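Local coordinates for protein beta sliding clamp (Bartonella birtlesii LL-WM9, PDB 6PTR) that probably encircles DNA as a ring-shaped head-to-tail homodimer and tethers DNA polymerases and other proteins to it, giving them processivity, at residues V41-E46 against V50-T55; C136-S141 against L178-V183; K219-E224 against F240-V245; K237-F240 against V245-T248. All coordinates share one frame; numbering follows the deposited sequence.

Interaction 1: V41-E46 against V50-T55; sequences VLIDAE and VQLKAT
I43 packs against both L52 and V50 across one face of an antiparallel beta hairpin, formed by strands 40-46 and 49-55 of the N-terminal clamp domain. The side chains of I43 and L52 stand side by side and point the same way. CG1 of I43 meets CD2 of L52 at 3.9 Å. The other branch of I43, CG2, sits anti to the backbone N and faces V50 CG1 at 4.0 Å. V50 also uses its second methyl, CG2, against A45 CB. Helix 15-26 packs on the L52 end of this face through F18, S21 and V25, while M9 touches I43 and A45.

The opposite face carries L42, D44, Q51 and K53. L42 and K53 form a hydrogen-bonded pair, and their CB atoms are 4.1 Å apart. The D44 carboxylate leads away from Q51 and makes a salt bridge with K123 through OD2. K53 NZ has a long, weak ion pair with E60.

Four backbone bonds close the ladder, two for L42-K53 and two for D44-Q51. The straightest runs from Q51 N to D44 O, 2.8 Å with 170° at the hydrogen. Beside it, V50 CA makes a CA-H...O contact of 3.4 Å to the same D44 O.

Interaction 2: C136-S141 against L178-V183; sequences CRFFLS and LKLRLV
L180 reaches across the core of the central domain toward L140 and F138. Its CB leaves strand 179-185 in the direction of strand 136-141. CG stands anti to the backbone N (chi1 168°), which carries the branch point farther toward strand 136-141. Of the two methyls, CD2 makes the contact. It meets CD1 of L140 at 4.0 Å, and the two leucines approach tip to tip. The same CD2 lies 4.4 Å from CE2 of F138, placed obliquely to the ring.

The backbones are far apart, with 10.7 Å between the CA atoms of L140 and L180. No hydrogen bond links the segments. Only side-chain ends join them, and all three residues are buried. P198 touches both F138 and L140, while M195 of strand 189-196 also packs on L140.

Strand 136-141 lies at the edge of one eight-stranded antiparallel sheet, next to strand 228-233. Strand 179-185 belongs to a second such sheet, next to strands 167-173 and 189-196. Both sheets contribute strands to the central domain, and the contact joins side chains of the two within this domain of the DNA clamp fold.

Interaction 3: K219-E224 against F240-V245; sequences KLLSEE and FSLGSV
L220 and L242 reach toward each other tip to tip, and their contact is the dense part of this helix-to-hairpin junction. CD2 of L220 lies 3.8 Å from CG of L242. The same methyl is 4.0 Å from CG1 of V245, which places it against both ends of the hairpin turn. L242 has CG between its backbone N and carbonyl carbon (chi1 59°), and its tip faces the helix. L221 comes in at about a right angle to L242. Its CD2 meets L242 CD1 at 3.7 Å. All four side chains are buried, and no hydrogen bond links the segments.

The solvent side is looser. L221 to E224 form a type I turn, in which E224 N bonds L221 O at 2.9 Å. S222 is exposed there. E223 is partly exposed and turns to R24, with which its OE1 makes a salt bridge. On the strand side, L242 to V245 form a type II' turn. G243 at its exposed corner has positive phi. The bonds L242 N to V245 O and V245 N to L242 O close this turn.

Around the apolar centre, helix 142-152 packs on L221 through A142, L145, K146 and L149. V229 of strand 228-233 touches L242. R24 of helix 15-26 touches L220 and V245, so the N-terminal and central domains meet here.

Interaction 4: K237-F240 against V245-T248; sequences KIRF and VVFT. With EDO (1,2-ethanediol), chain Q.
An antiparallel beta hairpin, strands 237-242 and 245-250 of the central domain, contains this contact. R239 and T248 face each other as a non-hydrogen-bonded backbone pair, but their side chains are linked. NE of R239 donates to OG1 of T248 at 2.8 Å, with 161° at the hydrogen. The hydroxyl oxygen lies near the guanidinium plane, at its edge. R239 sets out with CG anti to the backbone N (chi1 173°) and bends at chi3 (-71°), which turns NE toward T248 OG1. On the way its CD passes 3.6 Å from CG1 of V246.

F240 and F247 form the adjoining hydrogen-bonded pair, on the other face. F240 N bonds F247 O, and F247 N bonds F240 O, both at 2.8 Å. Their CB atoms are 4.3 Å apart. L217 of helix 211-221 touches both side chains.

K237 is extended, and its CD lies 4.2 Å from T248 CG2. Its NZ donates a hydrogen bond of 3.1 Å to O2 of a 1,2-ethanediol molecule, probably from the crystallisation liquor. The diol is also hydrogen-bonded to S129 OG.

V246 and T248 have backbone bonds to T62 and E60. The hairpin thus continues an eight-stranded antiparallel sheet that runs from the N-terminal into the central domain, as in beta sliding clamps.

In the fold
All four interactions reach one eight-stranded antiparallel sheet shared by the N-terminal and central domains. Interactions 1 and 4 are hairpins within it, separated by strand 59-69. Their centres are 16 Å apart and their nearest atoms about 6 Å. Interaction 3 shares F240 and V245 with interaction 4, and its helix end covers the same hairpin. L220 CD2 packs on F247 CE2 at 3.6 Å, which joins the two contacts directly. Interaction 2 starts from the far edge strand of this sheet and crosses to a second sheet. Its centre is 14 Å from that of interaction 4 and 30 Å from that of interaction 1. The ethanediol lies at interaction 4.

Interaction 1: V41-E46 against V50-T55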
loop_
_atom_site.group_PDB
_atom_site.type_symbol
_atom_site.label_atom_id
_atom_site.label_comp_id
_atom_site.label_asym_id
_atom_site.label_seq_id
_atom_site.Cartn_x
_atom_site.Cartn_y
_atom_site.Cartn_z
ATOM N N VAL C 41 -3.594 -15.509 20.198
ATOM C CA VAL C 41 -5.020 -15.400 20.491
ATOM C C VAL C 41 -5.420 -16.610 21.321
ATOM O O VAL C 41 -5.000 -17.743 21.043
ATOM C CB VAL C 41 -5.869 -15.302 19.209
ATOM C CG1 VAL C 41 -5.568 -16.459 18.271
ATOM C CG2 VAL C 41 -7.368 -15.318 19.566
ATOM N N LEU C 42 -6.196 -16.367 22.373
ATOM C CA LEU C 42 -6.753 -17.449 23.174
ATOM C C LEU C 42 -8.017 -17.956 22.505
ATOM O O LEU C 42 -8.894 -17.167 22.150
ATOM C CB LEU C 42 -7.077 -16.974 24.590
ATOM C CG LEU C 42 -7.916 -17.944 25.449
ATOM C CD1 LEU C 42 -7.148 -19.254 25.703
ATOM C CD2 LEU C 42 -8.308 -17.287 26.739
ATOM N N ILE C 43 -8.106 -19.274 22.335
ATOM C CA ILE C 43 -9.299 -19.929 21.804
ATOM C C ILE C 43 -9.867 -20.749 22.936
ATOM O O ILE C 43 -9.167 -21.615 23.469
ATOM C CB ILE C 43 -8.978 -20.841 20.608
ATOM C CG1 ILE C 43 -8.239 -20.079 19.515
ATOM C CG2 ILE C 43 -10.289 -21.468 20.053
ATOM C CD1 ILE C 43 -7.885 -20.961 18.332
ATOM N N ASP C 44 -11.122 -20.493 23.319
ATOM C CA ASP C 44 -11.714 -21.168 24.475
ATOM C C ASP C 44 -13.062 -21.717 24.051
ATOM O O ASP C 44 -13.980 -20.945 23.759
ATOM C CB ASP C 44 -11.861 -20.207 25.664
ATOM C CG ASP C 44 -11.830 -20.918 27.004
ATOM O OD1 ASP C 44 -12.274 -22.082 27.082
ATOM O OD2 ASP C 44 -11.376 -20.309 27.995
ATOM N N ALA C 45 -13.187 -23.051 24.028
ATOM C CA ALA C 45 -14.376 -23.732 23.538
ATOM C C ALA C 45 -15.069 -24.444 24.693
ATOM O O ALA C 45 -14.502 -25.360 25.294
ATOM C CB ALA C 45 -13.999 -24.729 22.446
ATOM N N GLU C 46 -16.285 -24.021 25.012
ATOM C CA GLU C 46 -17.026 -24.651 26.100
ATOM C C GLU C 46 -18.494 -24.317 25.909
ATOM O O GLU C 46 -18.822 -23.238 25.413
ATOM C CB GLU C 46 -16.524 -24.137 27.459
ATOM C CG GLU C 46 -16.707 -25.062 28.613
ATOM C CD GLU C 46 -16.236 -24.414 29.892
ATOM O OE1 GLU C 46 -16.486 -24.977 30.976
ATOM O OE2 GLU C 46 -15.621 -23.328 29.801
ATOM N N VAL C 50 -17.483 -20.756 21.241
ATOM C CA VAL C 50 -16.054 -20.527 21.119
ATOM C C VAL C 50 -15.823 -19.051 21.353
ATOM O O VAL C 50 -16.492 -18.213 20.733
ATOM C CB VAL C 50 -15.520 -20.946 19.742
ATOM C CG1 VAL C 50 -14.093 -20.461 19.550
ATOM C CG2 VAL C 50 -15.604 -22.457 19.599
ATOM N N GLN C 51 -14.916 -18.736 22.267
ATOM C CA GLN C 51 -14.526 -17.357 22.529
ATOM C C GLN C 51 -13.096 -17.167 22.068
ATOM O O GLN C 51 -12.233 -18.001 22.369
ATOM C CB GLN C 51 -14.640 -17.000 24.009
ATOM C CG GLN C 51 -14.389 -15.515 24.248
ATOM C CD GLN C 51 -14.298 -15.160 25.709
ATOM O OE1 GLN C 51 -15.268 -14.696 26.299
ATOM N NE2 GLN C 51 -13.124 -15.364 26.299
ATOM N N LEU C 52 -12.855 -16.086 21.326
ATOM C CA LEU C 52 -11.514 -15.641 20.960
ATOM C C LEU C 52 -11.171 -14.439 21.823
ATOM O O LEU C 52 -12.002 -13.549 21.991
ATOM C CB LEU C 52 -11.446 -15.250 19.478
ATOM C CG LEU C 52 -11.920 -16.340 18.509
ATOM C CD1 LEU C 52 -11.850 -15.863 17.075
ATOM C CD2 LEU C 52 -11.113 -17.630 18.717
ATOM N N LYS C 53 -9.954 -14.405 22.372
ATOM C CA LYS C 53 -9.538 -13.283 23.215
ATOM C C LYS C 53 -8.135 -12.864 22.798
ATOM O O LYS C 53 -7.277 -13.721 22.576
ATOM C CB LYS C 53 -9.551 -13.684 24.702
ATOM C CG LYS C 53 -9.181 -12.567 25.690
ATOM C CD LYS C 53 -9.091 -13.062 27.162
ATOM C CE LYS C 53 -10.437 -13.288 27.793
ATOM N NZ LYS C 53 -10.291 -13.543 29.266
ATOM N N ALA C 54 -7.901 -11.551 22.678
ATOM C CA ALA C 54 -6.550 -11.038 22.473
ATOM C C ALA C 54 -6.364 -9.834 23.382
ATOM O O ALA C 54 -7.337 -9.182 23.753
ATOM C CB ALA C 54 -6.291 -10.623 21.004
ATOM N N THR C 55 -5.110 -9.531 23.734
ATOM C CA THR C 55 -4.862 -8.424 24.652
ATOM C C THR C 55 -3.453 -7.908 24.410
ATOM O O THR C 55 -2.579 -8.642 23.949
ATOM C CB THR C 55 -5.015 -8.825 26.134
ATOM O OG1 THR C 55 -4.869 -7.665 26.969
ATOM C CG2 THR C 55 -3.946 -9.828 26.537
#

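Interaction 2: C136-S141 against L178-V183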
loop_
_atom_site.group_PDB
_atom_site.type_symbol
_atom_site.label_atom_id
_atom_site.label_comp_id
_atom_site.label_asym_id
_atom_site.label_seq_id
_atom_site.Cartn_x
_atom_site.Cartn_y
_atom_site.Cartn_z
ATOM N N CYS C 136 -20.601 2.791 36.714
ATOM C CA CYS C 136 -21.484 3.470 35.778
ATOM C C CYS C 136 -21.774 2.522 34.626
ATOM O O CYS C 136 -20.855 1.883 34.109
ATOM C CB CYS C 136 -20.843 4.766 35.263
ATOM S SG CYS C 136 -21.806 5.681 34.027
ATOM N N ARG C 137 -23.039 2.435 34.229
ATOM C CA ARG C 137 -23.454 1.534 33.160
ATOM C C ARG C 137 -24.614 2.180 32.422
ATOM O O ARG C 137 -25.598 2.580 33.049
ATOM C CB ARG C 137 -23.861 0.172 33.731
ATOM C CG ARG C 137 -24.412 -0.850 32.713
ATOM C CD ARG C 137 -24.556 -2.215 33.373
ATOM N NE ARG C 137 -24.963 -3.262 32.441
ATOM C CZ ARG C 137 -26.227 -3.512 32.112
ATOM N NH1 ARG C 137 -27.201 -2.780 32.634
ATOM N NH2 ARG C 137 -26.513 -4.488 31.258
ATOM N N PHE C 138 -24.492 2.312 31.106
ATOM C CA PHE C 138 -25.546 2.925 30.305
ATOM C C PHE C 138 -25.427 2.394 28.883
ATOM O O PHE C 138 -24.517 1.628 28.562
ATOM C CB PHE C 138 -25.473 4.461 30.354
ATOM C CG PHE C 138 -24.192 5.044 29.818
ATOM C CD1 PHE C 138 -23.048 5.090 30.603
ATOM C CD2 PHE C 138 -24.142 5.595 28.551
ATOM C CE1 PHE C 138 -21.876 5.647 30.120
ATOM C CE2 PHE C 138 -22.967 6.154 28.064
ATOM C CZ PHE C 138 -21.837 6.185 28.849
ATOM N N PHE C 139 -26.377 2.785 28.036
ATOM C CA PHE C 139 -26.431 2.295 26.664
ATOM C C PHE C 139 -26.478 3.464 25.692
ATOM O O PHE C 139 -27.102 4.488 25.977
ATOM C CB PHE C 139 -27.662 1.409 26.435
ATOM C CG PHE C 139 -27.684 0.163 27.276
ATOM C CD1 PHE C 139 -28.121 0.200 28.591
ATOM C CD2 PHE C 139 -27.266 -1.053 26.745
ATOM C CE1 PHE C 139 -28.125 -0.953 29.367
ATOM C CE2 PHE C 139 -27.294 -2.215 27.516
ATOM C CZ PHE C 139 -27.710 -2.156 28.822
ATOM N N LEU C 140 -25.809 3.304 24.551
ATOM C CA LEU C 140 -25.932 4.187 23.393
ATOM C C LEU C 140 -26.131 3.317 22.167
ATOM O O LEU C 140 -25.610 2.207 22.111
ATOM C CB LEU C 140 -24.685 5.038 23.148
ATOM C CG LEU C 140 -24.278 6.188 24.044
ATOM C CD1 LEU C 140 -22.995 6.815 23.475
ATOM C CD2 LEU C 140 -25.396 7.195 24.076
ATOM N N SER C 141 -26.847 3.821 21.168
ATOM C CA SER C 141 -26.872 3.082 19.917
ATOM C C SER C 141 -25.477 3.059 19.321
ATOM O O SER C 141 -24.685 3.999 19.489
ATOM C CB SER C 141 -27.872 3.682 18.921
ATOM O OG SER C 141 -27.420 4.924 18.409
ATOM N N LEU C 178 -28.584 17.493 30.791
ATOM C CA LEU C 178 -27.280 16.840 30.801
ATOM C C LEU C 178 -26.840 16.524 29.381
ATOM O O LEU C 178 -27.623 16.027 28.569
ATOM C CB LEU C 178 -27.316 15.538 31.608
ATOM C CG LEU C 178 -27.149 15.538 33.127
ATOM C CD1 LEU C 178 -26.929 14.110 33.617
ATOM C CD2 LEU C 178 -26.002 16.432 33.538
ATOM N N LYS C 179 -25.580 16.819 29.088
ATOM C CA LYS C 179 -24.951 16.442 27.836
ATOM C C LYS C 179 -23.872 15.407 28.105
ATOM O O LYS C 179 -23.204 15.456 29.138
ATOM C CB LYS C 179 -24.329 17.655 27.135
ATOM C CG LYS C 179 -25.347 18.685 26.674
ATOM C CD LYS C 179 -24.696 19.704 25.739
ATOM C CE LYS C 179 -25.710 20.687 25.186
ATOM N NZ LYS C 179 -25.772 21.937 25.992
ATOM N N LEU C 180 -23.725 14.461 27.184
ATOM C CA LEU C 180 -22.537 13.623 27.101
ATOM C C LEU C 180 -21.658 14.209 26.015
ATOM O O LEU C 180 -22.130 14.439 24.900
ATOM C CB LEU C 180 -22.894 12.176 26.758
ATOM C CG LEU C 180 -21.724 11.264 26.364
ATOM C CD1 LEU C 180 -20.773 11.022 27.535
ATOM C CD2 LEU C 180 -22.290 9.937 25.834
ATOM N N ARG C 181 -20.396 14.488 26.352
ATOM C CA ARG C 181 -19.501 15.200 25.457
ATOM C C ARG C 181 -18.222 14.410 25.267
ATOM O O ARG C 181 -17.729 13.760 26.196
ATOM C CB ARG C 181 -19.179 16.613 26.002
ATOM C CG ARG C 181 -18.151 17.391 25.194
ATOM C CD ARG C 181 -18.055 18.818 25.783
ATOM N NE ARG C 181 -19.202 19.671 25.437
ATOM C CZ ARG C 181 -19.397 20.889 25.929
ATOM N NH1 ARG C 181 -18.540 21.394 26.816
ATOM N NH2 ARG C 181 -20.450 21.603 25.546
ATOM N N LEU C 182 -17.694 14.455 24.053
ATOM C CA LEU C 182 -16.374 13.936 23.744
ATOM C C LEU C 182 -15.555 15.077 23.186
ATOM O O LEU C 182 -16.048 15.803 22.322
ATOM C CB LEU C 182 -16.410 12.813 22.700
ATOM C CG LEU C 182 -16.938 11.444 23.137
ATOM C CD1 LEU C 182 -18.391 11.500 23.504
ATOM C CD2 LEU C 182 -16.719 10.462 21.994
ATOM N N VAL C 183 -14.325 15.222 23.691
ATOM C CA VAL C 183 -13.363 16.213 23.210
ATOM C C VAL C 183 -12.050 15.514 22.902
ATOM O O VAL C 183 -11.571 14.668 23.675
ATOM C CB VAL C 183 -13.147 17.356 24.226
ATOM C CG1 VAL C 183 -11.985 18.274 23.764
ATOM C CG2 VAL C 183 -14.420 18.184 24.392
#

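Interaction 3: K219-E224 against F240-V245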
loop_
_atom_site.group_PDB
_atom_site.type_symbol
_atom_site.label_atom_id
_atom_site.label_comp_id
_atom_site.label_asym_id
_atom_site.label_seq_id
_atom_site.Cartn_x
_atom_site.Cartn_y
_atom_site.Cartn_z
ATOM N N LYS C 219 -12.804 0.656 14.157
ATOM C CA LYS C 219 -12.747 -0.348 13.094
ATOM C C LYS C 219 -13.963 -1.272 13.142
ATOM O O LYS C 219 -14.508 -1.652 12.098
ATOM C CB LYS C 219 -11.464 -1.171 13.195
ATOM C CG LYS C 219 -10.195 -0.410 12.830
ATOM C CD LYS C 219 -8.970 -1.225 13.218
ATOM C CE LYS C 219 -7.671 -0.479 12.960
ATOM N NZ LYS C 219 -6.501 -1.287 13.414
ATOM N N LEU C 220 -14.399 -1.652 14.343
ATOM C CA LEU C 220 -15.604 -2.467 14.435
ATOM C C LEU C 220 -16.834 -1.671 14.019
ATOM O O LEU C 220 -17.661 -2.154 13.239
ATOM C CB LEU C 220 -15.761 -3.001 15.859
ATOM C CG LEU C 220 -17.073 -3.763 16.063
ATOM C CD1 LEU C 220 -17.117 -5.044 15.195
ATOM C CD2 LEU C 220 -17.285 -4.097 17.525
ATOM N N LEU C 221 -16.959 -0.439 14.523
ATOM C CA LEU C 221 -18.120 0.386 14.213
ATOM C C LEU C 221 -18.216 0.719 12.726
ATOM O O LEU C 221 -19.323 0.919 12.215
ATOM C CB LEU C 221 -18.083 1.662 15.053
ATOM C CG LEU C 221 -18.352 1.396 16.539
ATOM C CD1 LEU C 221 -18.129 2.646 17.358
ATOM C CD2 LEU C 221 -19.775 0.912 16.718
ATOM N N SER C 222 -17.078 0.786 12.017
ATOM C CA SER C 222 -17.100 1.067 10.584
ATOM C C SER C 222 -17.899 0.031 9.809
ATOM O O SER C 222 -18.315 0.298 8.673
ATOM C CB SER C 222 -15.670 1.125 10.038
ATOM O OG SER C 222 -15.055 -0.151 10.119
ATOM N N GLU C 223 -18.119 -1.140 10.386
ATOM C CA GLU C 223 -18.914 -2.156 9.707
ATOM C C GLU C 223 -20.417 -1.902 9.806
ATOM O O GLU C 223 -21.200 -2.714 9.289
ATOM C CB GLU C 223 -18.583 -3.533 10.273
ATOM C CG GLU C 223 -17.106 -3.841 10.347
ATOM C CD GLU C 223 -16.841 -5.211 10.980
ATOM O OE1 GLU C 223 -17.815 -5.968 11.207
ATOM O OE2 GLU C 223 -15.666 -5.531 11.255
ATOM N N GLU C 224 -20.830 -0.804 10.448
ATOM C CA GLU C 224 -22.232 -0.437 10.626
ATOM C C GLU C 224 -22.955 -1.473 11.483
ATOM O O GLU C 224 -23.719 -2.291 10.966
ATOM C CB GLU C 224 -22.923 -0.263 9.269
ATOM N N PHE C 240 -16.798 -1.649 26.447
ATOM C CA PHE C 240 -17.832 -1.493 25.435
ATOM C C PHE C 240 -18.272 -2.883 25.016
ATOM O O PHE C 240 -17.455 -3.666 24.519
ATOM C CB PHE C 240 -17.317 -0.735 24.211
ATOM C CG PHE C 240 -16.789 0.620 24.510
ATOM C CD1 PHE C 240 -15.476 0.795 24.936
ATOM C CD2 PHE C 240 -17.588 1.741 24.334
ATOM C CE1 PHE C 240 -14.982 2.053 25.210
ATOM C CE2 PHE C 240 -17.081 3.017 24.600
ATOM C CZ PHE C 240 -15.790 3.166 25.047
ATOM N N SER C 241 -19.553 -3.179 25.187
ATOM C CA SER C 241 -20.104 -4.462 24.769
ATOM C C SER C 241 -21.087 -4.214 23.637
ATOM O O SER C 241 -22.028 -3.432 23.780
ATOM C CB SER C 241 -20.787 -5.181 25.937
ATOM O OG SER C 241 -19.850 -5.426 26.972
ATOM N N LEU C 242 -20.867 -4.862 22.502
ATOM C CA LEU C 242 -21.796 -4.677 21.398
ATOM C C LEU C 242 -21.752 -5.936 20.552
ATOM O O LEU C 242 -20.674 -6.481 20.312
ATOM C CB LEU C 242 -21.454 -3.429 20.568
ATOM C CG LEU C 242 -20.103 -3.249 19.880
ATOM C CD1 LEU C 242 -20.218 -2.100 18.884
ATOM C CD2 LEU C 242 -18.961 -2.960 20.866
ATOM N N GLY C 243 -22.922 -6.403 20.127
ATOM C CA GLY C 243 -22.975 -7.666 19.409
ATOM C C GLY C 243 -22.397 -8.785 20.254
ATOM O O GLY C 243 -22.727 -8.948 21.435
ATOM N N SER C 244 -21.508 -9.571 19.654
ATOM C CA SER C 244 -20.798 -10.622 20.368
ATOM C C SER C 244 -19.383 -10.199 20.753
ATOM O O SER C 244 -18.559 -11.054 21.102
ATOM C CB SER C 244 -20.747 -11.880 19.513
ATOM O OG SER C 244 -20.157 -11.529 18.274
ATOM N N VAL C 245 -19.095 -8.902 20.720
ATOM C CA VAL C 245 -17.755 -8.380 20.945
ATOM C C VAL C 245 -17.751 -7.591 22.242
ATOM O O VAL C 245 -18.699 -6.849 22.534
ATOM C CB VAL C 245 -17.298 -7.498 19.758
ATOM C CG1 VAL C 245 -15.908 -6.917 20.007
ATOM C CG2 VAL C 245 -17.334 -8.304 18.478
#

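Interaction 4: K237-F240 against V245-T248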
loop_
_atom_site.group_PDB
_atom_site.type_symbol
_atom_site.label_atom_id
_atom_site.label_comp_id
_atom_site.label_asym_id
_atom_site.label_seq_id
_atom_site.Cartn_x
_atom_site.Cartn_y
_atom_site.Cartn_z
ATOM N N LYS C 237 -11.083 1.776 34.314
ATOM C CA LYS C 237 -11.311 0.975 33.112
ATOM C C LYS C 237 -12.636 1.344 32.464
ATOM O O LYS C 237 -13.559 1.815 33.121
ATOM C CB LYS C 237 -11.339 -0.545 33.405
ATOM C CG LYS C 237 -9.987 -1.173 33.734
ATOM C CD LYS C 237 -10.141 -2.693 33.826
ATOM C CE LYS C 237 -8.805 -3.418 33.909
ATOM N NZ LYS C 237 -9.002 -4.894 33.807
ATOM N N ILE C 238 -12.731 1.096 31.163
ATOM C CA ILE C 238 -13.975 1.283 30.431
ATOM C C ILE C 238 -14.192 0.059 29.555
ATOM O O ILE C 238 -13.233 -0.557 29.080
ATOM C CB ILE C 238 -13.957 2.579 29.589
ATOM C CG1 ILE C 238 -15.329 2.843 28.973
ATOM C CG2 ILE C 238 -12.876 2.521 28.487
ATOM C CD1 ILE C 238 -15.439 4.296 28.405
ATOM N N ARG C 239 -15.450 -0.323 29.388
ATOM C CA ARG C 239 -15.806 -1.529 28.649
ATOM C C ARG C 239 -16.931 -1.189 27.693
ATOM O O ARG C 239 -17.890 -0.506 28.077
ATOM C CB ARG C 239 -16.236 -2.653 29.583
ATOM C CG ARG C 239 -16.774 -3.878 28.849
ATOM C CD ARG C 239 -17.041 -5.024 29.809
ATOM N NE ARG C 239 -15.790 -5.596 30.299
ATOM C CZ ARG C 239 -15.696 -6.464 31.305
ATOM N NH1 ARG C 239 -16.787 -6.868 31.950
ATOM N NH2 ARG C 239 -14.500 -6.924 31.669
ATOM N N PHE C 240 -16.798 -1.649 26.447
ATOM C CA PHE C 240 -17.832 -1.493 25.435
ATOM C C PHE C 240 -18.272 -2.883 25.016
ATOM O O PHE C 240 -17.455 -3.666 24.519
ATOM C CB PHE C 240 -17.317 -0.735 24.211
ATOM C CG PHE C 240 -16.789 0.620 24.510
ATOM C CD1 PHE C 240 -15.476 0.795 24.936
ATOM C CD2 PHE C 240 -17.588 1.741 24.334
ATOM C CE1 PHE C 240 -14.982 2.053 25.210
ATOM C CE2 PHE C 240 -17.081 3.017 24.600
ATOM C CZ PHE C 240 -15.790 3.166 25.047
ATOM N N VAL C 245 -19.095 -8.902 20.720
ATOM C CA VAL C 245 -17.755 -8.380 20.945
ATOM C C VAL C 245 -17.751 -7.591 22.242
ATOM O O VAL C 245 -18.699 -6.849 22.534
ATOM C CB VAL C 245 -17.298 -7.498 19.758
ATOM C CG1 VAL C 245 -15.908 -6.917 20.007
ATOM C CG2 VAL C 245 -17.334 -8.304 18.478
ATOM N N VAL C 246 -16.690 -7.755 23.027
ATOM C CA VAL C 246 -16.482 -6.924 24.209
ATOM C C VAL C 246 -15.079 -6.337 24.150
ATOM O O VAL C 246 -14.108 -7.086 24.011
ATOM C CB VAL C 246 -16.679 -7.721 25.513
ATOM C CG1 VAL C 246 -16.421 -6.805 26.718
ATOM C CG2 VAL C 246 -18.076 -8.346 25.602
ATOM N N PHE C 247 -14.975 -5.003 24.253
ATOM C CA PHE C 247 -13.712 -4.261 24.383
ATOM C C PHE C 247 -13.556 -3.781 25.818
ATOM O O PHE C 247 -14.429 -3.066 26.310
ATOM C CB PHE C 247 -13.683 -2.992 23.526
ATOM C CG PHE C 247 -13.638 -3.215 22.054
ATOM C CD1 PHE C 247 -12.430 -3.359 21.407
ATOM C CD2 PHE C 247 -14.804 -3.207 21.305
ATOM C CE1 PHE C 247 -12.375 -3.546 20.032
ATOM C CE2 PHE C 247 -14.759 -3.384 19.926
ATOM C CZ PHE C 247 -13.545 -3.556 19.290
ATOM N N THR C 248 -12.431 -4.096 26.465
ATOM C CA THR C 248 -12.163 -3.547 27.794
ATOM C C THR C 248 -10.805 -2.865 27.767
ATOM O O THR C 248 -9.812 -3.479 27.363
ATOM C CB THR C 248 -12.189 -4.615 28.886
ATOM O OG1 THR C 248 -13.407 -5.371 28.791
ATOM C CG2 THR C 248 -12.122 -3.933 30.280
HETATM C C1 EDO Q . -7.672 -4.364 30.249
HETATM O O1 EDO Q . -6.627 -4.118 31.199
HETATM C C2 EDO Q . -7.866 -5.868 30.118
HETATM O O2 EDO Q . -8.899 -6.304 31.010
#